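Local coordinates for pyrroline carboxylate reductase (Plasmodium falciparum, PDB 2RCY) that catalyses the nicotinamide-cofactor-dependent reduction of 1-pyrroline-5-carboxylate to proline, the last step of proline synthesis, and binds NADP, at the interface of chains A and B. Numbering follows the deposited sequence. Chains: chain A/B, Pyrroline carboxylate reductase.

Contact 1: the interface of chains A and B. Residues chain A 204-205, 208-209, 219, 223; chain B 116-117, 119-120, 174.
A:Gly204 meets B:Pro117 where the backbone of helix 191-211 of chain A runs against the 3-10 turn 116-120 of chain B, and the A:Gly204 CA lies 3.5 Å from the B:Pro117 CB. Both the CB and CG of this proline pack on the bare glycine backbone. A:Met208 follows one turn further along the same helix.

B:Tyr174 reaches in from helix 169-186 of its own chain. Its ring passes between helices 191-211 and 216-223 of chain A. The CB of A:Leu219 sits over one face, 3.8 Å above the plane and offset toward the rim. The CB of A:Ser205 approaches from the opposite side and lies 3.8 Å from the B:Tyr174 CE1. The CG2 branch of A:Val209 also meets CE1, and the two side chains run antiparallel there. At the other side of the ring the A:Ile223 CD1 comes to 3.3 Å from the B:Tyr174 CE2. The ring is thus held on several sides by chain A.

The phenol OH lies 3.2 Å from the A:Met208 CB and touches CG as well. These are contacts with carbon, and no hydrogen bond crosses this patch. A:Met208 is a selenomethionine. Its chi2 bend (-72°) carries the selenium away from the phenol OH to the 3-10 turn, 3.7 Å from the B:Val120 CG2. The chi3 bend (-50°) then folds CE back, toward the B:Leu119 CD2 at 3.8 Å. The methionine and leucine side chains stand roughly perpendicular. A:Ile223 also packs its CG1 against the side chain of B:Thr116.

The chain A helices and B:Tyr174 belong to the largely helical dimerisation region; the turn 116-120 of chain B comes from its cofactor-binding side. B:Thr116 and A:Ile223 occupy positions that line the NADP pocket, so this packing may help to shape a pocket built by both chains.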
loop_
_atom_site.group_PDB
_atom_site.type_symbol
_atom_site.label_atom_id
_atom_site.label_comp_id
_atom_site.label_asym_id
_atom_site.label_seq_id
_atom_site.Cartn_x
_atom_site.Cartn_y
_atom_site.Cartn_z
ATOM N N GLY A 204 35.035 -6.349 -0.410
ATOM C CA GLY A 204 35.549 -5.817 0.845
ATOM C C GLY A 204 34.636 -6.073 2.029
ATOM O O GLY A 204 35.109 -6.343 3.132
ATOM N N SER A 205 33.327 -5.988 1.794
ATOM C CA SER A 205 32.324 -6.210 2.836
ATOM C C SER A 205 32.307 -7.656 3.329
ATOM O O SER A 205 32.245 -7.901 4.534
ATOM C CB SER A 205 30.935 -5.809 2.340
ATOM O OG SER A 205 30.910 -4.453 1.942
HETATM N N MSE A 208 35.366 -8.345 5.431
HETATM C CA MSE A 208 35.191 -7.741 6.751
HETATM C C MSE A 208 34.415 -8.656 7.694
HETATM O O MSE A 208 34.768 -8.783 8.862
HETATM C CB MSE A 208 34.477 -6.394 6.638
HETATM C CG MSE A 208 35.317 -5.261 6.061
HETATM SE SE MSE A 208 36.714 -4.582 7.248
HETATM C CE MSE A 208 35.663 -4.294 8.854
ATOM N N VAL A 209 33.362 -9.286 7.176
ATOM C CA VAL A 209 32.545 -10.222 7.952
ATOM C C VAL A 209 33.369 -11.438 8.385
ATOM O O VAL A 209 33.300 -11.866 9.539
ATOM C CB VAL A 209 31.284 -10.680 7.165
ATOM C CG1 VAL A 209 30.432 -11.629 8.002
ATOM C CG2 VAL A 209 30.455 -9.483 6.730
ATOM N N LEU A 219 29.239 -4.170 12.243
ATOM C CA LEU A 219 30.011 -3.721 11.090
ATOM C C LEU A 219 29.205 -2.724 10.261
ATOM O O LEU A 219 29.761 -1.776 9.703
ATOM C CB LEU A 219 30.443 -4.913 10.226
ATOM C CG LEU A 219 31.423 -5.927 10.826
ATOM C CD1 LEU A 219 31.509 -7.167 9.956
ATOM C CD2 LEU A 219 32.807 -5.325 11.029
ATOM N N ILE A 223 29.690 1.993 9.875
ATOM C CA ILE A 223 29.646 2.792 8.651
ATOM C C ILE A 223 28.736 4.019 8.785
ATOM O O ILE A 223 28.927 5.022 8.096
ATOM C CB ILE A 223 29.234 1.921 7.444
ATOM C CG1 ILE A 223 30.325 0.890 7.167
ATOM C CG2 ILE A 223 28.999 2.763 6.191
ATOM C CD1 ILE A 223 29.946 -0.125 6.157
ATOM N N THR B 116 35.151 1.402 4.897
ATOM C CA THR B 116 35.764 0.653 6.002
ATOM C C THR B 116 36.523 -0.638 5.632
ATOM O O THR B 116 37.493 -0.975 6.311
ATOM C CB THR B 116 34.758 0.360 7.145
ATOM O OG1 THR B 116 33.679 -0.448 6.657
ATOM C CG2 THR B 116 34.205 1.650 7.729
ATOM N N PRO B 117 36.086 -1.370 4.579
ATOM C CA PRO B 117 36.840 -2.543 4.106
ATOM C C PRO B 117 38.335 -2.336 3.804
ATOM O O PRO B 117 39.039 -3.309 3.521
ATOM C CB PRO B 117 36.102 -2.928 2.824
ATOM C CG PRO B 117 34.717 -2.502 3.067
ATOM C CD PRO B 117 34.840 -1.206 3.803
ATOM N N LEU B 119 40.369 -1.478 6.025
ATOM C CA LEU B 119 40.938 -2.085 7.232
ATOM C C LEU B 119 41.529 -3.470 6.949
ATOM O O LEU B 119 42.586 -3.817 7.479
ATOM C CB LEU B 119 39.876 -2.174 8.338
ATOM C CG LEU B 119 40.239 -2.836 9.674
ATOM C CD1 LEU B 119 41.149 -1.946 10.519
ATOM C CD2 LEU B 119 38.985 -3.205 10.452
ATOM N N VAL B 120 40.846 -4.248 6.112
ATOM C CA VAL B 120 41.340 -5.561 5.692
ATOM C C VAL B 120 42.011 -5.513 4.313
ATOM O O VAL B 120 42.180 -6.540 3.653
ATOM C CB VAL B 120 40.233 -6.656 5.749
ATOM C CG1 VAL B 120 39.824 -6.926 7.192
ATOM C CG2 VAL B 120 39.024 -6.271 4.900
ATOM N N TYR B 174 26.119 -5.384 4.111
ATOM C CA TYR B 174 26.010 -5.955 5.456
ATOM C C TYR B 174 24.570 -6.317 5.801
ATOM O O TYR B 174 24.316 -7.390 6.348
ATOM C CB TYR B 174 26.579 -5.019 6.528
ATOM C CG TYR B 174 28.080 -4.812 6.473
ATOM C CD1 TYR B 174 28.948 -5.857 6.149
ATOM C CD2 TYR B 174 28.632 -3.570 6.772
ATOM C CE1 TYR B 174 30.323 -5.657 6.104
ATOM C CE2 TYR B 174 29.998 -3.365 6.736
ATOM C CZ TYR B 174 30.840 -4.405 6.403
ATOM O OH TYR B 174 32.196 -4.174 6.369
#

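Contact 2: the interface of chains A and B. Residues chain A 220, 237-238, 242-243; chain B 172, 175-176, 179, 245.
B:Leu175 and A:Phe242 run antiparallel, side by side, in this patch of the pyrroline-5-carboxylate reductase dimerisation region, a helix-to-helix interface. The CD2 branch of the leucine does the touching, 3.8 Å from the A:Phe242 CD2. Its CG packs on the same ring carbon. CG of B:Leu175 is anti to the backbone N (chi1 -176°), which carries the branches from helix 169-186 toward chain A.

A:Leu237 comes to the same CD2 branch and also points opposite to B:Leu175. Its two methyls divide the work. CD1 meets B:Leu175 and lies 3.6 Å from the B:Tyr172 CD2, and the leucine stands roughly perpendicular to the tyrosine. CD2 turns instead to B:Thr245, whose CG2 methyl is 3.8 Å away. That methyl also packs obliquely against the A:Phe242 CB.

A:Phe242 stands at the start of helix 242-260. Its CG is anti to the backbone N, and this points the ring at helix 169-186 of chain B. The tip of the ring reaches B:Phe176, with CZ 3.6 Å from the B:Phe176 CD1. The two phenylalanine side chains are set nearly square to each other, so they do not lie alongside. The backbone N of B:Phe176 lies at the edge of the A:Phe242 ring, in its plane.

A:Lys243 lays the start of its long side chain along B:Ser179. The A:Lys243 CG is 3.3 Å from the B:Ser179 OG. The serine OG donates a hydrogen bond to the B:Leu175 O, 2.6 Å away and one turn back on its own helix. The angle at the carbonyl is 147°, and the donor is tilted 32° from the carbonyl plane. The hydroxyl's hydrogen is therefore used within chain B. The carboxylate OE1 of A:Glu238 lies against the B:Leu175 CD2 methyl, an oxygen-to-carbon contact.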
loop_
_atom_site.group_PDB
_atom_site.type_symbol
_atom_site.label_atom_id
_atom_site.label_comp_id
_atom_site.label_asym_id
_atom_site.label_seq_id
_atom_site.Cartn_x
_atom_site.Cartn_y
_atom_site.Cartn_z
ATOM N N LYS A 220 27.894 -2.952 10.199
ATOM C CA LYS A 220 26.954 -2.053 9.536
ATOM C C LYS A 220 26.834 -0.734 10.297
ATOM O O LYS A 220 26.787 0.338 9.688
ATOM C CB LYS A 220 25.581 -2.720 9.438
ATOM C CG LYS A 220 24.575 -1.994 8.550
ATOM C CD LYS A 220 23.229 -1.831 9.252
ATOM C CE LYS A 220 22.675 -3.149 9.755
ATOM N NZ LYS A 220 21.476 -2.951 10.601
ATOM N N LEU A 237 16.168 1.878 2.916
ATOM C CA LEU A 237 16.059 0.416 2.858
ATOM C C LEU A 237 15.057 -0.120 3.877
ATOM O O LEU A 237 14.361 -1.102 3.612
ATOM C CB LEU A 237 17.424 -0.245 3.082
ATOM C CG LEU A 237 18.482 -0.199 1.975
ATOM C CD1 LEU A 237 19.776 -0.824 2.472
ATOM C CD2 LEU A 237 18.016 -0.893 0.698
ATOM N N GLU A 238 14.996 0.527 5.038
ATOM C CA GLU A 238 14.041 0.170 6.084
ATOM C C GLU A 238 12.616 0.542 5.687
ATOM O O GLU A 238 11.677 -0.211 5.946
ATOM C CB GLU A 238 14.409 0.846 7.411
ATOM C CG GLU A 238 15.744 0.413 8.002
ATOM C CD GLU A 238 15.830 -1.080 8.277
ATOM O OE1 GLU A 238 16.932 -1.643 8.110
ATOM O OE2 GLU A 238 14.809 -1.691 8.667
ATOM N N PHE A 242 13.541 -3.736 2.944
ATOM C CA PHE A 242 14.615 -4.459 2.258
ATOM C C PHE A 242 14.867 -5.828 2.886
ATOM O O PHE A 242 14.978 -6.828 2.177
ATOM C CB PHE A 242 15.897 -3.619 2.253
ATOM C CG PHE A 242 17.079 -4.304 1.629
ATOM C CD1 PHE A 242 17.194 -4.407 0.248
ATOM C CD2 PHE A 242 18.095 -4.826 2.424
ATOM C CE1 PHE A 242 18.294 -5.032 -0.331
ATOM C CE2 PHE A 242 19.198 -5.452 1.856
ATOM C CZ PHE A 242 19.298 -5.555 0.476
ATOM N N LYS A 243 14.946 -5.856 4.214
ATOM C CA LYS A 243 15.165 -7.085 4.971
ATOM C C LYS A 243 14.074 -8.122 4.706
ATOM O O LYS A 243 14.376 -9.265 4.354
ATOM C CB LYS A 243 15.252 -6.777 6.468
ATOM C CG LYS A 243 15.766 -7.926 7.316
ATOM C CD LYS A 243 16.148 -7.437 8.694
ATOM C CE LYS A 243 17.272 -8.261 9.269
ATOM N NZ LYS A 243 17.476 -7.974 10.709
ATOM N N TYR B 172 24.870 -1.467 2.882
ATOM C CA TYR B 172 23.835 -2.133 2.090
ATOM C C TYR B 172 24.124 -3.627 2.000
ATOM O O TYR B 172 23.213 -4.448 2.135
ATOM C CB TYR B 172 23.731 -1.544 0.676
ATOM C CG TYR B 172 23.634 -0.035 0.600
ATOM C CD1 TYR B 172 24.255 0.664 -0.435
ATOM C CD2 TYR B 172 22.922 0.697 1.553
ATOM C CE1 TYR B 172 24.171 2.047 -0.517
ATOM C CE2 TYR B 172 22.837 2.080 1.481
ATOM C CZ TYR B 172 23.462 2.747 0.445
ATOM O OH TYR B 172 23.378 4.116 0.373
ATOM N N LEU B 175 23.639 -5.421 5.471
ATOM C CA LEU B 175 22.214 -5.664 5.688
ATOM C C LEU B 175 21.702 -6.781 4.777
ATOM O O LEU B 175 20.850 -7.573 5.182
ATOM C CB LEU B 175 21.400 -4.375 5.496
ATOM C CG LEU B 175 19.887 -4.386 5.770
ATOM C CD1 LEU B 175 19.547 -4.832 7.191
ATOM C CD2 LEU B 175 19.291 -3.022 5.493
ATOM N N PHE B 176 22.232 -6.843 3.558
ATOM C CA PHE B 176 21.911 -7.915 2.619
ATOM C C PHE B 176 22.344 -9.275 3.177
ATOM O O PHE B 176 21.565 -10.229 3.169
ATOM C CB PHE B 176 22.557 -7.641 1.255
ATOM C CG PHE B 176 22.151 -8.608 0.175
ATOM C CD1 PHE B 176 20.810 -8.773 -0.171
ATOM C CD2 PHE B 176 23.113 -9.335 -0.517
ATOM C CE1 PHE B 176 20.437 -9.662 -1.176
ATOM C CE2 PHE B 176 22.748 -10.225 -1.527
ATOM C CZ PHE B 176 21.408 -10.389 -1.854
ATOM N N SER B 179 20.175 -10.104 6.258
ATOM C CA SER B 179 18.827 -10.535 5.889
ATOM C C SER B 179 18.813 -11.981 5.396
ATOM O O SER B 179 17.894 -12.742 5.712
ATOM C CB SER B 179 18.237 -9.606 4.824
ATOM O OG SER B 179 18.292 -8.250 5.233
ATOM N N THR B 245 14.059 -0.789 -4.540
ATOM C CA THR B 245 14.466 -0.592 -3.148
ATOM C C THR B 245 15.952 -0.251 -3.045
ATOM O O THR B 245 16.328 0.713 -2.376
ATOM C CB THR B 245 14.148 -1.844 -2.287
ATOM O OG1 THR B 245 12.741 -2.102 -2.321
ATOM C CG2 THR B 245 14.582 -1.648 -0.839
#

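The centres of the C-alpha atoms of contact 1 and contact 2 are about 16 Å apart. Both use helix 169-186 of chain B, where B:Tyr174 serves contact 1 and its neighbour B:Leu175 serves contact 2. Helix 216-223 of chain A is also common to both, through A:Leu219 and A:Lys220. Contact 2 adds helices 229-239 and 242-260, while contact 1 extends to the cofactor side of chain B. The two-fold axis gives each contact a twin. Both are parts of one interlocked two-fold interface, and the dimer is a likely building unit of the ten-chain deposited assembly.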